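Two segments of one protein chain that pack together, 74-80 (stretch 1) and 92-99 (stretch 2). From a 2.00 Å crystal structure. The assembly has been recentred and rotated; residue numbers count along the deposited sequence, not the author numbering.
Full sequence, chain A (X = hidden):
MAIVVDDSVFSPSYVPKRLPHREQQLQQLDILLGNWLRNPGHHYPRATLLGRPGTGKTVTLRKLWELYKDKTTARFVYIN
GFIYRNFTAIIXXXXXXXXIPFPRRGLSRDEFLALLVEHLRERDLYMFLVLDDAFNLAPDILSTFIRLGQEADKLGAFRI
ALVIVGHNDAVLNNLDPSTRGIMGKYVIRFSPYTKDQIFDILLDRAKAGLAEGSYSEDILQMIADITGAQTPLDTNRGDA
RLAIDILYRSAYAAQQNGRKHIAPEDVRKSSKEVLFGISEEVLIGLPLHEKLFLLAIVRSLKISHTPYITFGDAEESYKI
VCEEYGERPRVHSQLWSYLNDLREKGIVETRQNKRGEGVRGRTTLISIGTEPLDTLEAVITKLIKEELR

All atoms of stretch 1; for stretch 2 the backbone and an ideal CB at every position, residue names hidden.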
# COMPACT_ATOMS: atom_id res chain seq x y z
N ALA A 74 -2.75 24.51 16.86
CA ALA A 74 -2.85 23.18 17.41
C ALA A 74 -1.51 22.47 17.35
O ALA A 74 -0.79 22.71 16.37
CB ALA A 74 -3.89 22.35 16.63
N ARG A 75 -1.32 21.51 18.23
CA ARG A 75 -0.08 20.71 18.19
C ARG A 75 -0.38 19.32 17.59
O ARG A 75 -1.33 18.69 18.05
CB ARG A 75 0.39 20.44 19.63
CG ARG A 75 0.41 21.74 20.45
CD ARG A 75 1.65 22.54 20.15
NE ARG A 75 1.85 23.49 21.27
CZ ARG A 75 2.75 23.44 22.26
NH1 ARG A 75 3.64 22.48 22.36
NH2 ARG A 75 2.70 24.43 23.14
N PHE A 76 0.38 18.88 16.60
CA PHE A 76 0.14 17.59 15.97
C PHE A 76 0.88 16.51 16.74
O PHE A 76 2.10 16.64 16.88
CB PHE A 76 0.75 17.65 14.57
CG PHE A 76 0.62 16.42 13.72
CD1 PHE A 76 -0.58 15.76 13.55
CD2 PHE A 76 1.73 15.92 13.07
CE1 PHE A 76 -0.67 14.63 12.75
CE2 PHE A 76 1.66 14.80 12.27
CZ PHE A 76 0.45 14.14 12.10
N VAL A 77 0.17 15.63 17.41
CA VAL A 77 0.72 14.61 18.27
C VAL A 77 0.48 13.23 17.63
O VAL A 77 -0.64 12.71 17.61
CB VAL A 77 0.13 14.71 19.69
CG1 VAL A 77 0.70 13.56 20.52
CG2 VAL A 77 0.53 16.05 20.37
N TYR A 78 1.49 12.79 16.89
CA TYR A 78 1.33 11.55 16.10
C TYR A 78 1.73 10.34 16.92
O TYR A 78 2.88 10.21 17.37
CB TYR A 78 2.13 11.72 14.82
CG TYR A 78 2.08 10.43 13.99
CD1 TYR A 78 1.03 10.20 13.10
CD2 TYR A 78 3.09 9.49 14.14
CE1 TYR A 78 0.99 9.04 12.36
CE2 TYR A 78 3.05 8.31 13.40
CZ TYR A 78 1.99 8.11 12.51
OH TYR A 78 1.95 6.96 11.79
N ILE A 79 0.80 9.39 17.09
CA ILE A 79 1.07 8.21 17.89
C ILE A 79 1.04 6.97 16.99
O ILE A 79 -0.03 6.61 16.50
CB ILE A 79 0.12 7.96 19.04
CG1 ILE A 79 -0.01 9.09 20.06
CG2 ILE A 79 0.53 6.69 19.84
CD1 ILE A 79 1.36 9.53 20.61
N ASN A 80 2.20 6.34 16.79
CA ASN A 80 2.19 5.12 15.94
C ASN A 80 1.83 3.95 16.84
O ASN A 80 2.68 3.48 17.61
CB ASN A 80 3.55 4.95 15.29
CG ASN A 80 3.74 3.65 14.54
OD1 ASN A 80 2.89 2.76 14.57
ND2 ASN A 80 4.89 3.56 13.88
N UNK A 92 3.18 8.50 27.67
CA UNK A 92 4.55 8.94 27.65
C UNK A 92 4.93 9.64 26.34
O UNK A 92 5.65 10.65 26.35
CB UNK A 92 5.47 7.74 27.89
N UNK A 93 4.52 9.09 25.19
CA UNK A 93 4.84 9.72 23.92
C UNK A 93 4.06 11.02 23.73
O UNK A 93 4.65 12.05 23.39
CB UNK A 93 4.55 8.76 22.77
N UNK A 94 2.82 11.10 24.23
CA UNK A 94 2.05 12.34 24.18
C UNK A 94 2.72 13.41 25.03
O UNK A 94 2.87 14.57 24.67
CB UNK A 94 0.61 12.11 24.65
N UNK A 95 3.13 12.97 26.24
CA UNK A 95 3.81 13.88 27.17
C UNK A 95 5.12 14.42 26.61
O UNK A 95 5.52 15.59 26.74
CB UNK A 95 4.08 13.17 28.50
N UNK A 96 5.88 13.52 25.97
CA UNK A 96 7.11 13.96 25.32
C UNK A 96 6.81 14.92 24.18
O UNK A 96 7.45 15.97 24.03
CB UNK A 96 7.90 12.76 24.80
N UNK A 97 5.77 14.60 23.39
CA UNK A 97 5.48 15.48 22.25
C UNK A 97 4.97 16.83 22.72
O UNK A 97 5.26 17.85 22.10
CB UNK A 97 4.45 14.83 21.32
N UNK A 98 4.31 16.94 23.86
CA UNK A 98 3.79 18.16 24.46
C UNK A 98 4.70 18.79 25.53
O UNK A 98 4.35 19.79 26.16
CB UNK A 98 2.42 17.86 25.08
N UNK A 99 5.91 18.27 25.72
CA UNK A 99 6.80 18.72 26.76
C UNK A 99 6.10 18.81 28.12
O UNK A 99 6.25 19.85 28.75
CB UNK A 99 7.39 20.08 26.38

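Stretch 2 is a helix through position 97 that runs nearly antiparallel to the strand of stretch 1, at 151°, with a closest axis approach of 8.6 Å.

Position 92 is helical, and its ideal CB has nothing of stretch 1 within 5.5 Å. Stretch 1 sets no demand here, so many residues would suit. The residue is Gly92.

Position 93 points toward stretch 1. Its ideal CB lies 3.9 Å from Ile79 CD1, an apolar methyl. The carbonyl of Tyr78 is also on this side. An apolar chain would suit, as would a long one with a methylene stem and a polar end. The residue is Glu93. Its CG packs 3.6 Å from Ile79 CD1. The carboxylate reaches Tyr78 through a water, which donates to Glu93 OE2 at 2.8 Å and to Tyr78 O at 2.7 Å.

Position 94 points sideways. Its ideal CB is 4.4 Å from Val77 CG1 and 4.9 Å from Ile79 CD1. Those methyls favour an aliphatic chain such as valine, leucine or isoleucine. The residue is Ile94. Its CG1 lies 4.0 Å from Val77 CG1 and 3.9 Å from Ile79 CD1, so one carbon touches both strand residues.

Position 95 points away, and stretch 1 leaves the choice open. It is Ala95, which makes no contact with the strand.

Position 96 points sideways, beyond reach of stretch 1 at CB. A polar or long chain would fit. It is Arg96. Its NH1 lies 2.9 Å from Glu93 OE2, a salt bridge one turn back along the helix.

Position 97 points toward stretch 1, where the CA atoms of 97 and Val77 are only 6.3 Å apart. The ideal CB is 4.0 Å from Val77 CG1. So close an approach suits a small side chain, such as alanine, serine or cysteine. The residue is Ser97. Its OG packs 3.4 Å from Val77 CG2 and makes no hydrogen bond to stretch 1.

Position 98 is the first to leave helical phi/psi. Its CB points sideways, 5.4 Å from Val77 CG2, so a chain must extend to touch the strand. Leucine, isoleucine or methionine could do so. The residue is Leu98. Its CD1 lies 3.7 Å from Val77 CG2 and 3.9 Å from Arg75 CB.

Position 99 has positive phi and psi, 48/57, a conformation that glycine, asparagine and aspartate tolerate well. It is Asn99, which makes no close contact with stretch 1.

Stretch 2 (92-99) GEIARSLN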
# COMPACT_ATOMS: atom_id res chain seq x y z
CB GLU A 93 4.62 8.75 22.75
CG GLU A 93 4.88 9.36 21.38
CD GLU A 93 6.30 9.85 21.19
OE1 GLU A 93 7.12 9.54 22.09
OE2 GLU A 93 6.59 10.54 20.17
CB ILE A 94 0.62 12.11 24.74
CG1 ILE A 94 -0.18 11.30 23.72
CG2 ILE A 94 -0.13 13.41 25.03
CD1 ILE A 94 -1.53 10.78 24.19
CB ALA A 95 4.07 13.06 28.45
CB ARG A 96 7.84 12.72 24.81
CG ARG A 96 9.26 12.98 24.33
CD ARG A 96 9.79 11.80 23.54
NE ARG A 96 9.87 12.04 22.11
CZ ARG A 96 8.97 12.47 21.25
NH1 ARG A 96 7.72 12.77 21.58
NH2 ARG A 96 9.28 12.61 19.96
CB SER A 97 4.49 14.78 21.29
OG SER A 97 3.97 15.80 20.42
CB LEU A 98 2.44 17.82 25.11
CG LEU A 98 1.12 18.25 24.47
CD1 LEU A 98 1.18 18.57 22.99
CD2 LEU A 98 -0.03 17.28 24.76
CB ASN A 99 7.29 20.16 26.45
CG ASN A 99 8.27 19.96 25.29
OD1 ASN A 99 9.25 19.27 25.60
ND2 ASN A 99 7.93 20.53 24.15
O HOH W 1 4.90 11.74 18.33
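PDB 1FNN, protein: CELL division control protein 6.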